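Side-chain contact in Cwp19 (Clostridioides difficile, PDB 5OQ3), which probably hydrolyses bacterial cell-wall peptidoglycan through its TIM-barrel glycoside hydrolase domain, one part of a longer S-layer-associated protein: residues Tyr292-Ile295 and Gly296-Ala299. Sequence-based numbering, arbitrary orientation.
Sequences YWPI and GLKA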
loop_
_atom_site.group_PDB
_atom_site.type_symbol
_atom_site.label_atom_id
_atom_site.label_comp_id
_atom_site.label_asym_id
_atom_site.label_seq_id
_atom_site.Cartn_x
_atom_site.Cartn_y
_atom_site.Cartn_z
ATOM N N TYR A 292 -4.910 12.123 3.688
ATOM C CA TYR A 292 -5.761 12.535 2.586
ATOM C C TYR A 292 -6.848 13.494 3.051
ATOM O O TYR A 292 -8.044 13.284 2.795
ATOM C CB TYR A 292 -6.366 11.292 1.906
ATOM C CG TYR A 292 -5.416 10.229 1.397
ATOM C CD1 TYR A 292 -4.087 10.499 1.087
ATOM C CD2 TYR A 292 -5.890 8.958 1.125
ATOM C CE1 TYR A 292 -3.270 9.525 0.544
ATOM C CE2 TYR A 292 -5.062 7.976 0.608
ATOM C CZ TYR A 292 -3.753 8.276 0.284
ATOM O OH TYR A 292 -2.922 7.323 -0.249
ATOM N N TRP A 293 -6.417 14.587 3.678
ATOM C CA TRP A 293 -7.320 15.581 4.178
ATOM C C TRP A 293 -6.724 16.969 3.915
ATOM O O TRP A 293 -5.511 17.129 3.830
ATOM C CB TRP A 293 -7.480 15.424 5.685
ATOM C CG TRP A 293 -8.109 14.110 6.096
ATOM C CD1 TRP A 293 -9.423 13.724 5.923
ATOM C CD2 TRP A 293 -7.465 13.018 6.755
ATOM N NE1 TRP A 293 -9.625 12.475 6.435
ATOM C CE2 TRP A 293 -8.446 12.018 6.962
ATOM C CE3 TRP A 293 -6.167 12.797 7.226
ATOM C CZ2 TRP A 293 -8.161 10.825 7.612
ATOM C CZ3 TRP A 293 -5.881 11.599 7.851
ATOM C CH2 TRP A 293 -6.868 10.620 8.024
ATOM N N PRO A 294 -7.574 17.995 3.848
ATOM C CA PRO A 294 -7.110 19.378 3.772
ATOM C C PRO A 294 -6.512 19.896 5.064
ATOM O O PRO A 294 -6.848 19.447 6.168
ATOM C CB PRO A 294 -8.373 20.183 3.444
ATOM C CG PRO A 294 -9.394 19.187 3.102
ATOM C CD PRO A 294 -9.036 17.918 3.767
ATOM N N ILE A 295 -5.650 20.898 4.916
ATOM C CA ILE A 295 -5.249 21.742 6.040
ATOM C C ILE A 295 -6.488 22.396 6.633
ATOM O O ILE A 295 -7.328 22.867 5.905
ATOM C CB ILE A 295 -4.207 22.783 5.561
ATOM C CG1 ILE A 295 -2.904 22.046 5.262
ATOM C CG2 ILE A 295 -3.967 23.866 6.602
ATOM C CD1 ILE A 295 -1.892 22.828 4.446
ATOM N N GLY A 296 -6.598 22.384 7.945
ATOM C CA GLY A 296 -7.727 23.023 8.668
ATOM C C GLY A 296 -8.942 22.145 8.891
ATOM O O GLY A 296 -9.917 22.598 9.475
ATOM N N LEU A 297 -8.935 20.903 8.412
ATOM C CA LEU A 297 -10.120 20.064 8.612
ATOM C C LEU A 297 -10.156 19.667 10.075
ATOM O O LEU A 297 -9.238 19.020 10.563
ATOM C CB LEU A 297 -10.053 18.800 7.746
ATOM C CG LEU A 297 -11.254 17.871 7.870
ATOM C CD1 LEU A 297 -12.526 18.467 7.277
ATOM C CD2 LEU A 297 -10.910 16.531 7.231
ATOM N N LYS A 298 -11.243 19.993 10.763
ATOM C CA LYS A 298 -11.309 19.829 12.219
ATOM C C LYS A 298 -11.013 18.390 12.708
ATOM O O LYS A 298 -10.187 18.185 13.622
ATOM C CB LYS A 298 -12.657 20.326 12.750
ATOM C CG LYS A 298 -12.775 20.248 14.266
ATOM C CD LYS A 298 -14.090 20.843 14.758
ATOM C CE LYS A 298 -14.037 21.075 16.257
ATOM N NZ LYS A 298 -13.567 19.883 17.014
ATOM N N ALA A 299 -11.674 17.406 12.093
ATOM C CA ALA A 299 -11.537 15.991 12.515
ATOM C C ALA A 299 -10.188 15.397 12.218
ATOM O O ALA A 299 -9.817 14.412 12.878
ATOM C CB ALA A 299 -12.576 15.116 11.836
#
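W293 and L297 touch at the five-membered end of the indole. Methyl CD2 of L297 sits 3.4 Å from CD1 of W293. It comes at the ring obliquely and lies 3.9 Å from both CB and CG of W293. With CG of L297 anti to the backbone N (chi1 -179°) and CD2 extended away from CA, the methyl reaches the indole. The same methyl meets P294 more loosely, with CD2 of L297 4.2 Å from CD of P294.

Next to this apolar contact the backbone makes a type II beta turn from P294 to L297. Its closing bond is weak: N of L297 lies 3.4 Å from O of P294, with an N-H...O angle of 159°. G296 takes the third position of the turn with a positive phi of 89°, a conformation glycine readily adopts.

I295 turns away from L297 and packs on Y302, Q345 and Q346. The backbone N of I295 donates a hydrogen bond to OE1 of E342, and that of G296 to OD1 of D301. W293 also rests on A300 and on L305 of helix 302-313.

The turn lies in the loop that leads from barrel strand 286-287 to helix 302-313, at the surface of the TIM barrel. With only one weak bond closing it, the turn probably owes much of its shape to the glycine geometry, the carboxylate bonds and the methyl-indole contact.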